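Local coordinates for protein putative aspartyl-tRNA synthetase (Leishmania major, PDB 6OD8) that probably catalyses the ATP-dependent attachment of L-aspartate to tRNA(Asp), acting as a class II aminoacyl-tRNA synthetase, at residues V362-P367 and D396-R401; F445-R450 and Y473-R478; N301-R306 and R551-T556; R226-F231 and V312-E317. All coordinates share one frame; numbering follows the deposited sequence.

One catalytic domain illustrates how chemistry follows place in a fold. Contacts 2 and 4 are buried. Contact 2 pairs two neighbouring strands of the large mixed sheet, by backbone bonds and apolar side chains on both faces, whereas contact 4 lays a helix on another strand of that sheet by apolar packing. Contact 1, partly buried, joins a loop to the loop leading into strand 400-403 through charged and backbone groups; it touches contact 2, since Leu400 O meets Ile447 N where strands 400-403 and 445-449 run together. Contact 3, also only partly buried, is the sparse one, two loops meeting around a proline. It lies about 35 Å from contact 1, centre to centre, and shares with contact 4 the neighbourhood of the second subunit.

Contact 1 of 4, residues V362-P367 and D396-R401; sequences VWKLTP and DSRMLR. With EDO (1,2-ethanediol), chain H.
Arg398 reaches across to Leu365 and clasps its backbone at two points, a loop-to-loop junction in the class II catalytic domain where the chain approaches strand 400-403 of the mixed sheet. From a backbone in the left-handed helical region, the side chain sets out beside the Leu365 carbonyl: Arg398 CB lies 3.4 Å from Leu365 O, and CG slightly farther off. CD comes closer again, and the bend in the chain (chi3 -63°) turns NE onto the same oxygen. Arg398 NE donates to Leu365 O at 2.7 Å, near the guanidinium plane and almost in line with the carbonyl bond, although 139° at the hydrogen is far from straight. Leu365 N answers with a bond to Arg398 O (2.9 Å). At the tip the guanidinium is sandwiched: Pro367 CD covers one face, while Lys364 CD covers the opposite face, 3.5 Å from Arg398 NH2. NH1 turns back to Met395 O. The extended lysine chain carries Lys364 NZ onward to Asp396 O at 2.9 Å, and this bond, with the aspartate carboxylate nearby, may ease the repulsion between the two cations. Met399 SD sits at the edge of the Trp363 ring, a Met-aromatic contact, and Leu365 CD1 packs on Leu400 CB. A water molecule bridges the backbones, donating to Trp363 O at 2.6 Å and accepting from Leu400 N at 3.1 Å.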
# COMPACT_ATOMS: atom_id res chain seq x y z
N VAL A 362 22.18 -14.20 -4.42
CA VAL A 362 23.23 -13.85 -3.48
C VAL A 362 23.34 -12.33 -3.49
O VAL A 362 23.58 -11.74 -4.55
CB VAL A 362 24.57 -14.51 -3.85
CG1 VAL A 362 25.67 -14.07 -2.88
CG2 VAL A 362 24.42 -16.04 -3.85
N TRP A 363 23.11 -11.69 -2.34
CA TRP A 363 23.19 -10.24 -2.28
C TRP A 363 24.32 -9.74 -1.38
O TRP A 363 24.56 -8.53 -1.35
CB TRP A 363 21.83 -9.64 -1.82
CG TRP A 363 21.40 -9.90 -0.40
CD1 TRP A 363 21.52 -9.06 0.67
CD2 TRP A 363 20.72 -11.06 0.09
NE1 TRP A 363 20.97 -9.63 1.79
CE2 TRP A 363 20.50 -10.88 1.47
CE3 TRP A 363 20.29 -12.26 -0.51
CZ2 TRP A 363 19.86 -11.83 2.26
CZ3 TRP A 363 19.67 -13.21 0.29
CH2 TRP A 363 19.46 -12.99 1.65
N LYS A 364 25.01 -10.62 -0.67
CA LYS A 364 26.11 -10.27 0.23
C LYS A 364 27.42 -10.85 -0.28
O LYS A 364 27.47 -12.01 -0.71
CB LYS A 364 25.89 -10.81 1.64
CG LYS A 364 24.61 -10.37 2.35
CD LYS A 364 24.65 -10.76 3.82
CE LYS A 364 23.36 -10.42 4.53
NZ LYS A 364 23.50 -10.52 6.01
N LEU A 365 28.49 -10.06 -0.19
CA LEU A 365 29.82 -10.65 -0.26
C LEU A 365 30.07 -11.50 0.99
O LEU A 365 29.58 -11.21 2.07
CB LEU A 365 30.89 -9.56 -0.35
CG LEU A 365 31.36 -9.08 -1.73
CD1 LEU A 365 30.23 -8.41 -2.44
CD2 LEU A 365 32.56 -8.12 -1.60
N THR A 366 30.86 -12.56 0.83
CA THR A 366 31.31 -13.29 2.01
C THR A 366 32.40 -12.48 2.72
O THR A 366 33.09 -11.67 2.09
CB THR A 366 31.86 -14.67 1.65
OG1 THR A 366 33.07 -14.54 0.91
CG2 THR A 366 30.84 -15.47 0.84
N PRO A 367 32.55 -12.65 4.04
CA PRO A 367 33.69 -12.00 4.71
C PRO A 367 35.02 -12.36 4.06
O PRO A 367 35.91 -11.51 3.97
CB PRO A 367 33.59 -12.51 6.15
CG PRO A 367 32.11 -12.83 6.32
CD PRO A 367 31.67 -13.36 4.98
N ASP A 396 27.98 -6.71 8.45
CA ASP A 396 26.73 -7.43 8.63
C ASP A 396 25.98 -7.63 7.31
O ASP A 396 25.61 -8.76 6.97
CB ASP A 396 25.85 -6.70 9.64
CG ASP A 396 24.43 -7.23 9.67
OD1 ASP A 396 23.49 -6.46 9.37
OD2 ASP A 396 24.26 -8.42 9.97
N SER A 397 25.73 -6.56 6.54
CA SER A 397 25.02 -6.73 5.27
C SER A 397 25.96 -6.94 4.08
O SER A 397 25.55 -7.55 3.09
CB SER A 397 24.10 -5.54 5.00
OG SER A 397 24.82 -4.32 4.86
N ARG A 398 27.19 -6.42 4.14
CA ARG A 398 28.24 -6.79 3.17
C ARG A 398 27.79 -6.56 1.73
O ARG A 398 28.02 -7.38 0.83
CB ARG A 398 28.69 -8.24 3.38
CG ARG A 398 29.25 -8.52 4.79
CD ARG A 398 29.87 -9.92 4.91
NE ARG A 398 28.92 -11.03 4.70
CZ ARG A 398 28.06 -11.45 5.62
NH1 ARG A 398 28.01 -10.85 6.80
NH2 ARG A 398 27.24 -12.48 5.37
N MET A 399 27.17 -5.41 1.48
CA MET A 399 26.58 -5.11 0.18
C MET A 399 27.51 -4.21 -0.63
O MET A 399 27.90 -3.13 -0.17
CB MET A 399 25.19 -4.49 0.37
CG MET A 399 24.22 -5.57 0.85
SD MET A 399 22.62 -4.94 1.44
CE MET A 399 21.85 -4.63 -0.10
N LEU A 400 27.83 -4.67 -1.84
CA LEU A 400 28.91 -4.11 -2.65
C LEU A 400 28.56 -2.77 -3.30
O LEU A 400 27.50 -2.62 -3.91
CB LEU A 400 29.29 -5.11 -3.74
CG LEU A 400 30.47 -4.76 -4.63
CD1 LEU A 400 31.70 -4.91 -3.76
CD2 LEU A 400 30.50 -5.74 -5.81
N ARG A 401 29.48 -1.81 -3.19
CA ARG A 401 29.39 -0.50 -3.83
C ARG A 401 30.64 -0.33 -4.67
O ARG A 401 31.74 -0.60 -4.19
CB ARG A 401 29.34 0.63 -2.79
CG ARG A 401 28.23 0.53 -1.77
CD ARG A 401 28.27 1.73 -0.82
NE ARG A 401 27.23 1.63 0.21
CZ ARG A 401 27.03 2.55 1.14
NH1 ARG A 401 27.78 3.65 1.17
NH2 ARG A 401 26.07 2.38 2.05
C1 EDO H . 23.70 -1.44 4.58
O1 EDO H . 23.46 -2.14 5.81
C2 EDO H . 24.07 0.01 4.83
O2 EDO H . 23.24 0.55 5.87
O HOH W 1 26.51 -7.35 -2.62
O HOH W 2 22.02 -8.47 8.03

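Contact 2 of 4, residues F445-R450 and Y473-R478; sequences FFISDR and YDMFIR. With EDO (1,2-ethanediol), chain E.
Phe446 and Phe476 lie almost flat to one another, their planes 15° apart but slid so far that the rings barely overlap, with centroids 5.0 Å apart. What touches is a rim: Phe476 CD2 stands over one face of the Phe446 ring, 3.6 Å from Phe446 CZ. Phe446 CG sits between the backbone N and the carbonyl carbon (chi1 78°), and the ring built on it reaches back to the neighbouring strand. Ser448 CB extends the same apolar patch, meeting the edge of the Phe476 ring through CE2. The two strands, 445-449 and 472-477, are antiparallel neighbours in the mixed sheet of the class II catalytic domain. Phe446 with Phe476 and Ser448 with Asp474 are hydrogen-bonded pairs, each with two backbone bonds; Phe476 N to Phe446 O is 2.9 Å, while Phe446 N to Phe476 O is stretched to 3.3 Å. The other face carries Phe445, Ile447, Asp449, Tyr473, Met475 and Ile477, and is packed by helix 325-342. There the Phe445 ring meets Ile477 CG1 at its edge, 3.6 Å from Phe445 CD1. Met475 SD comes obliquely to the same ring, 3.7 Å from Phe445 CZ, as a Met-aromatic contact. Two residues further along, Ile447 CG2 lies against Met475 CG at 3.6 Å. Asp449 OD1 and OD2 are hydrogen-bonded to the hydroxyls of Tyr324 and Tyr325, and OD2 also accepts a weak bond from O1 of a bound ethanediol.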
# COMPACT_ATOMS: atom_id res chain seq x y z
N PHE A 445 24.03 -8.71 -6.50
CA PHE A 445 23.47 -7.43 -6.09
C PHE A 445 24.59 -6.43 -5.85
O PHE A 445 25.53 -6.74 -5.11
CB PHE A 445 22.65 -7.57 -4.81
CG PHE A 445 21.91 -6.31 -4.41
CD1 PHE A 445 20.61 -6.10 -4.83
CD2 PHE A 445 22.52 -5.33 -3.65
CE1 PHE A 445 19.91 -4.95 -4.48
CE2 PHE A 445 21.84 -4.18 -3.31
CZ PHE A 445 20.54 -3.98 -3.73
N PHE A 446 24.49 -5.23 -6.42
CA PHE A 446 25.53 -4.24 -6.17
C PHE A 446 25.01 -2.86 -6.54
O PHE A 446 24.02 -2.72 -7.26
CB PHE A 446 26.84 -4.57 -6.91
CG PHE A 446 26.82 -4.24 -8.38
CD1 PHE A 446 27.33 -3.03 -8.83
CD2 PHE A 446 26.29 -5.12 -9.31
CE1 PHE A 446 27.33 -2.71 -10.19
CE2 PHE A 446 26.25 -4.80 -10.66
CZ PHE A 446 26.78 -3.60 -11.10
N ILE A 447 25.66 -1.84 -6.02
CA ILE A 447 25.31 -0.48 -6.42
C ILE A 447 26.50 0.14 -7.14
O ILE A 447 27.65 -0.15 -6.81
CB ILE A 447 24.84 0.38 -5.22
CG1 ILE A 447 26.01 0.92 -4.42
CG2 ILE A 447 23.94 -0.44 -4.31
CD1 ILE A 447 26.44 2.33 -4.81
N SER A 448 26.20 0.96 -8.15
CA SER A 448 27.17 1.77 -8.88
C SER A 448 26.95 3.21 -8.45
O SER A 448 25.84 3.73 -8.60
CB SER A 448 27.00 1.64 -10.39
OG SER A 448 27.98 2.44 -11.09
N ASP A 449 28.01 3.84 -7.96
CA ASP A 449 27.96 5.11 -7.25
C ASP A 449 28.48 6.26 -8.12
O ASP A 449 29.53 6.13 -8.76
CB ASP A 449 28.80 4.98 -5.97
CG ASP A 449 28.68 6.17 -5.09
OD1 ASP A 449 27.57 6.74 -5.04
OD2 ASP A 449 29.69 6.54 -4.44
N ARG A 450 27.75 7.38 -8.12
CA ARG A 450 28.13 8.65 -8.73
C ARG A 450 27.96 8.64 -10.24
O ARG A 450 28.94 8.65 -10.99
CB ARG A 450 29.57 9.03 -8.38
CG ARG A 450 29.74 9.90 -7.17
CD ARG A 450 31.14 10.52 -7.14
NE ARG A 450 31.25 11.52 -6.08
CZ ARG A 450 32.03 12.59 -6.15
NH1 ARG A 450 32.77 12.81 -7.23
NH2 ARG A 450 32.07 13.45 -5.13
N TYR A 473 23.07 7.10 -7.41
CA TYR A 473 23.54 5.73 -7.59
C TYR A 473 22.44 4.92 -8.27
O TYR A 473 21.26 5.28 -8.25
CB TYR A 473 23.93 5.08 -6.24
CG TYR A 473 22.72 4.90 -5.36
CD1 TYR A 473 21.90 3.77 -5.49
CD2 TYR A 473 22.35 5.88 -4.45
CE1 TYR A 473 20.74 3.62 -4.73
CE2 TYR A 473 21.19 5.75 -3.67
CZ TYR A 473 20.40 4.62 -3.82
OH TYR A 473 19.26 4.50 -3.05
N ASP A 474 22.84 3.78 -8.84
CA ASP A 474 21.91 2.76 -9.30
C ASP A 474 22.20 1.47 -8.55
O ASP A 474 23.35 1.17 -8.23
CB ASP A 474 22.06 2.47 -10.81
CG ASP A 474 21.22 3.37 -11.70
OD1 ASP A 474 20.65 4.37 -11.21
OD2 ASP A 474 21.14 3.06 -12.91
N MET A 475 21.15 0.70 -8.29
CA MET A 475 21.26 -0.67 -7.80
C MET A 475 20.89 -1.67 -8.88
O MET A 475 19.96 -1.45 -9.66
CB MET A 475 20.34 -0.94 -6.60
CG MET A 475 20.59 -0.05 -5.43
SD MET A 475 19.42 -0.43 -4.09
CE MET A 475 20.45 -0.05 -2.67
N PHE A 476 21.58 -2.80 -8.86
CA PHE A 476 21.41 -3.84 -9.87
C PHE A 476 21.14 -5.17 -9.19
O PHE A 476 21.77 -5.52 -8.18
CB PHE A 476 22.67 -3.95 -10.76
CG PHE A 476 22.99 -2.69 -11.53
CD1 PHE A 476 22.51 -2.51 -12.82
CD2 PHE A 476 23.75 -1.68 -10.96
CE1 PHE A 476 22.78 -1.35 -13.53
CE2 PHE A 476 24.02 -0.50 -11.66
CZ PHE A 476 23.55 -0.34 -12.96
N ILE A 477 20.19 -5.92 -9.75
CA ILE A 477 19.92 -7.30 -9.37
C ILE A 477 20.09 -8.16 -10.61
O ILE A 477 19.45 -7.89 -11.64
CB ILE A 477 18.50 -7.48 -8.79
CG1 ILE A 477 18.29 -6.59 -7.55
CG2 ILE A 477 18.27 -8.94 -8.43
CD1 ILE A 477 16.87 -6.74 -6.94
N ARG A 478 20.93 -9.19 -10.51
CA ARG A 478 21.24 -10.06 -11.65
C ARG A 478 21.55 -9.26 -12.91
O ARG A 478 21.08 -9.58 -14.00
CB ARG A 478 20.10 -11.06 -11.90
CG ARG A 478 19.70 -11.92 -10.70
CD ARG A 478 18.85 -13.08 -11.16
NE ARG A 478 18.17 -13.74 -10.05
CZ ARG A 478 18.66 -14.79 -9.39
NH1 ARG A 478 19.84 -15.29 -9.71
NH2 ARG A 478 17.95 -15.34 -8.40
C1 EDO E . 31.83 3.81 -4.01
O1 EDO E . 30.84 3.91 -2.98
C2 EDO E . 32.61 2.50 -3.86
O2 EDO E . 33.73 2.68 -2.99

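Contact 3 of 4, residues N301-R306 and R551-T556; sequences NSNTHR and RDPQRT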
# COMPACT_ATOMS: atom_id res chain seq x y z
N ASN A 301 5.89 3.23 -25.98
CA ASN A 301 5.32 2.11 -26.74
C ASN A 301 6.43 1.07 -26.91
O ASN A 301 7.06 0.92 -27.96
CB ASN A 301 4.76 2.60 -28.07
CG ASN A 301 3.97 1.55 -28.79
OD1 ASN A 301 3.99 0.38 -28.42
ND2 ASN A 301 3.30 1.96 -29.87
N SER A 302 6.68 0.36 -25.81
CA SER A 302 7.71 -0.66 -25.75
C SER A 302 7.04 -1.97 -25.40
O SER A 302 6.41 -2.07 -24.34
CB SER A 302 8.78 -0.31 -24.72
OG SER A 302 9.82 -1.27 -24.73
N ASN A 303 7.16 -2.94 -26.27
CA ASN A 303 6.60 -4.26 -26.04
C ASN A 303 7.78 -5.22 -25.98
O ASN A 303 8.23 -5.75 -27.00
CB ASN A 303 5.60 -4.64 -27.12
CG ASN A 303 4.86 -5.91 -26.78
OD1 ASN A 303 4.10 -5.97 -25.81
ND2 ASN A 303 5.10 -6.96 -27.57
N THR A 304 8.32 -5.38 -24.78
CA THR A 304 9.45 -6.27 -24.53
C THR A 304 9.09 -7.17 -23.37
O THR A 304 8.05 -7.00 -22.73
CB THR A 304 10.72 -5.50 -24.18
OG1 THR A 304 10.56 -4.89 -22.89
CG2 THR A 304 11.03 -4.42 -25.25
N HIS A 305 9.99 -8.09 -23.06
CA HIS A 305 9.79 -9.00 -21.94
C HIS A 305 9.93 -8.31 -20.60
O HIS A 305 9.57 -8.90 -19.57
CB HIS A 305 10.78 -10.16 -22.04
CG HIS A 305 12.17 -9.80 -21.62
ND1 HIS A 305 13.09 -9.24 -22.49
CD2 HIS A 305 12.79 -9.89 -20.43
CE1 HIS A 305 14.22 -9.03 -21.85
NE2 HIS A 305 14.07 -9.41 -20.59
N ARG A 306 10.44 -7.07 -20.58
CA ARG A 306 10.75 -6.40 -19.33
C ARG A 306 9.87 -5.18 -19.01
O ARG A 306 9.98 -4.66 -17.92
CB ARG A 306 12.23 -5.94 -19.35
N ARG A 551 -0.53 -4.90 -18.07
CA ARG A 551 -0.85 -3.85 -19.03
C ARG A 551 0.39 -3.63 -19.88
O ARG A 551 1.48 -3.41 -19.34
CB ARG A 551 -1.23 -2.55 -18.32
CG ARG A 551 -2.56 -2.61 -17.54
CD ARG A 551 -3.70 -2.67 -18.57
NE ARG A 551 -5.02 -2.86 -17.96
CZ ARG A 551 -5.60 -4.04 -17.77
NH1 ARG A 551 -4.99 -5.17 -18.13
NH2 ARG A 551 -6.80 -4.08 -17.21
N ASP A 552 0.23 -3.68 -21.19
CA ASP A 552 1.32 -3.26 -22.06
C ASP A 552 0.65 -2.58 -23.25
O ASP A 552 -0.60 -2.52 -23.27
CB ASP A 552 2.24 -4.45 -22.41
CG ASP A 552 1.58 -5.50 -23.28
OD1 ASP A 552 0.73 -5.16 -24.11
OD2 ASP A 552 1.93 -6.70 -23.14
N PRO A 553 1.38 -2.03 -24.23
CA PRO A 553 0.70 -1.27 -25.29
C PRO A 553 -0.39 -2.06 -26.01
O PRO A 553 -1.35 -1.46 -26.52
CB PRO A 553 1.85 -0.89 -26.24
CG PRO A 553 3.04 -0.85 -25.37
CD PRO A 553 2.84 -1.99 -24.41
N GLN A 554 -0.28 -3.38 -26.08
CA GLN A 554 -1.26 -4.18 -26.80
C GLN A 554 -2.28 -4.86 -25.89
O GLN A 554 -3.17 -5.55 -26.38
CB GLN A 554 -0.54 -5.23 -27.67
N ARG A 555 -2.16 -4.70 -24.57
CA ARG A 555 -3.00 -5.46 -23.65
C ARG A 555 -3.63 -4.54 -22.62
O ARG A 555 -2.92 -3.95 -21.80
CB ARG A 555 -2.17 -6.56 -22.96
CG ARG A 555 -2.98 -7.32 -21.89
CD ARG A 555 -2.21 -8.50 -21.31
NE ARG A 555 -1.98 -9.59 -22.28
CZ ARG A 555 -2.90 -10.48 -22.65
NH1 ARG A 555 -4.14 -10.42 -22.14
NH2 ARG A 555 -2.60 -11.43 -23.52
N THR A 556 -4.96 -4.44 -22.65
CA THR A 556 -5.74 -3.81 -21.59
C THR A 556 -6.82 -4.74 -21.03
O THR A 556 -7.74 -4.26 -20.35
CB THR A 556 -6.43 -2.54 -22.10
OG1 THR A 556 -7.18 -2.85 -23.28
CG2 THR A 556 -5.40 -1.48 -22.45
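Asn301 meets Pro553 with the oxygen of its amide: OD1 lies 3.3 Å from Pro553 CB and 3.4 Å from Pro553 CG. CG is anti to the backbone N (chi1 -171°), and chi2 of -11° then sets OD1 against the proline. At Ser302 it is the backbone that touches, Ser302 O lying 3.6 Å from Pro553 CD, while the hydroxyl is engaged by His307. The proline ring is thus met by two oxygens, in van der Waals contact with its CH groups. Asn303 OD1, as modelled, comes within 3.5 Å of Asp552 OD2, with the amide and carboxylate planes almost perpendicular; that carboxylate oxygen has its strong partner in Arg544, through a salt bridge. Segment 301-306 belongs to the loop between strands 289-297 and 310-319, the loop of class II motif 2, which in related synthetases faces ATP and the tRNA acceptor end. Past Asn303 the chain turns away through an ST turn at Thr304. Facing Asn301 to Asn303, segment 551-556 folds as a type I turn from Asp552 to Arg555, with Pro553 in its second position. Asp552 OD1 adds an Asx turn by accepting from Gln554 N at 2.8 Å. The second subunit borders this corner: its Phe265 packs on both Asn301 and Pro553, and its Tyr264 and Arg267 bond Asp552 O and Pro553 O. Asn301 and Ser302 also touch a crystal neighbour.

Contact 4 of 4, residues R226-F231 and V312-E317; sequences RVCQYF and VGLDVE. With EDO (1,2-ethanediol), chain D.
Phe231 holds CG anti to its backbone N (chi1 174°), which sends the ring out from the helix, while the backbone of Leu314 points CB at that ring, and its CG lies anti to the carbonyl carbon (chi1 -45°). The two side chains slide past each other in opposite directions. Leu314 CB then stands over the face of the phenyl group, 3.7 Å from the Phe231 ring centroid and offset from its centre, a CH-pi contact. Because CB is offset toward the rim, its nearest ring atoms are CE1 and CZ. Val316, two residues along the strand, adds its CG2 at 3.6 Å from Phe231 CZ, approaching obliquely. One helical turn earlier, Val227 CG1 reaches Leu314 CD1 at 4.2 Å, the two side chains crossing at about a right angle, and Cys228 SG lies at the looser distance of 4.5 Å from Leu314 CD2.

These residues join helix 215-237 to strand 310-319, elements that in class II synthetases belong to motifs 1 and 2. The local axes are nearly parallel, 11° apart and 10.7 Å from each other, as for a helix laid along a sheet. Asp315 points to the other face, where its carboxylate pairs with Lys279 and accepts a 2.7 Å bond at Asp315 OD1 from ethanediol O2. Leu334 of helix 325-342 and Val293 of the neighbouring strand also touch Phe231. The strand therefore divides its chemistry: Leu314 and Val316 meet the helix by apolar packing, consistent with hydrophobic burial, whereas Asp315 has its carboxylate on the opposite face.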
# COMPACT_ATOMS: atom_id res chain seq x y z
N ARG A 226 4.47 -10.52 -0.14
CA ARG A 226 5.48 -10.44 0.92
C ARG A 226 6.48 -9.31 0.66
O ARG A 226 6.92 -8.65 1.61
CB ARG A 226 6.24 -11.76 1.08
CG ARG A 226 5.41 -12.95 1.53
CD ARG A 226 4.65 -12.70 2.86
NE ARG A 226 4.06 -13.94 3.35
CZ ARG A 226 3.32 -14.06 4.45
NH1 ARG A 226 3.06 -13.00 5.20
NH2 ARG A 226 2.83 -15.25 4.80
N VAL A 227 6.84 -9.06 -0.60
CA VAL A 227 7.74 -7.93 -0.89
C VAL A 227 7.12 -6.62 -0.40
O VAL A 227 7.79 -5.81 0.27
CB VAL A 227 8.09 -7.84 -2.39
CG1 VAL A 227 8.86 -6.53 -2.67
CG2 VAL A 227 8.90 -9.06 -2.85
N CYS A 228 5.85 -6.36 -0.76
CA CYS A 228 5.16 -5.17 -0.24
C CYS A 228 5.17 -5.14 1.28
O CYS A 228 5.45 -4.11 1.90
CB CYS A 228 3.71 -5.12 -0.76
SG CYS A 228 3.58 -4.83 -2.54
N GLN A 229 4.81 -6.26 1.90
CA GLN A 229 4.75 -6.33 3.36
C GLN A 229 6.08 -5.96 4.01
O GLN A 229 6.12 -5.16 4.96
CB GLN A 229 4.36 -7.74 3.76
CG GLN A 229 4.36 -7.97 5.24
CD GLN A 229 3.98 -9.40 5.59
OE1 GLN A 229 3.42 -10.12 4.76
NE2 GLN A 229 4.30 -9.81 6.80
N TYR A 230 7.19 -6.55 3.54
CA TYR A 230 8.48 -6.30 4.18
C TYR A 230 9.02 -4.92 3.82
O TYR A 230 9.66 -4.27 4.65
CB TYR A 230 9.47 -7.40 3.80
CG TYR A 230 8.99 -8.77 4.24
CD1 TYR A 230 8.37 -8.94 5.48
CD2 TYR A 230 9.16 -9.90 3.42
CE1 TYR A 230 7.91 -10.18 5.89
CE2 TYR A 230 8.72 -11.15 3.84
CZ TYR A 230 8.10 -11.28 5.07
OH TYR A 230 7.65 -12.50 5.49
N PHE A 231 8.76 -4.45 2.60
CA PHE A 231 9.07 -3.05 2.27
C PHE A 231 8.45 -2.09 3.28
O PHE A 231 9.14 -1.25 3.88
CB PHE A 231 8.56 -2.74 0.85
CG PHE A 231 8.68 -1.28 0.44
CD1 PHE A 231 9.87 -0.79 -0.10
CD2 PHE A 231 7.59 -0.40 0.55
CE1 PHE A 231 9.99 0.55 -0.51
CE2 PHE A 231 7.69 0.94 0.16
CZ PHE A 231 8.93 1.43 -0.38
N VAL A 312 3.63 -1.03 -10.43
CA VAL A 312 3.52 -0.61 -9.04
C VAL A 312 4.88 -0.12 -8.58
O VAL A 312 5.88 -0.85 -8.71
CB VAL A 312 3.02 -1.73 -8.11
CG1 VAL A 312 3.06 -1.24 -6.65
CG2 VAL A 312 1.61 -2.23 -8.53
N GLY A 313 4.91 1.11 -8.06
CA GLY A 313 6.13 1.70 -7.55
C GLY A 313 6.18 1.66 -6.03
O GLY A 313 5.19 1.95 -5.36
N LEU A 314 7.34 1.30 -5.51
CA LEU A 314 7.65 1.37 -4.09
C LEU A 314 8.60 2.55 -3.94
O LEU A 314 9.75 2.49 -4.40
CB LEU A 314 8.30 0.06 -3.62
CG LEU A 314 7.68 -1.26 -4.08
CD1 LEU A 314 8.49 -2.47 -3.60
CD2 LEU A 314 6.23 -1.38 -3.51
N ASP A 315 8.11 3.66 -3.37
CA ASP A 315 8.85 4.91 -3.44
C ASP A 315 9.18 5.38 -2.03
O ASP A 315 8.40 5.18 -1.10
CB ASP A 315 8.02 5.99 -4.18
CG ASP A 315 8.28 5.98 -5.64
OD1 ASP A 315 7.54 5.28 -6.38
OD2 ASP A 315 9.25 6.68 -6.06
N VAL A 316 10.36 5.99 -1.89
CA VAL A 316 10.87 6.46 -0.61
C VAL A 316 11.47 7.84 -0.83
O VAL A 316 12.13 8.09 -1.84
CB VAL A 316 11.93 5.47 -0.04
CG1 VAL A 316 12.55 6.01 1.26
CG2 VAL A 316 11.32 4.07 0.19
N GLU A 317 11.22 8.76 0.11
CA GLU A 317 11.94 10.04 0.12
C GLU A 317 12.22 10.41 1.57
O GLU A 317 11.42 10.11 2.45
CB GLU A 317 11.13 11.16 -0.61
CG GLU A 317 11.99 12.40 -1.07
CD GLU A 317 12.77 12.15 -2.36
OE1 GLU A 317 12.52 11.14 -3.06
OE2 GLU A 317 13.64 12.99 -2.70
C1 EDO D . 9.64 3.32 -9.00
O1 EDO D . 10.26 3.66 -10.24
C2 EDO D . 8.21 3.80 -9.10
O2 EDO D . 8.17 5.22 -8.98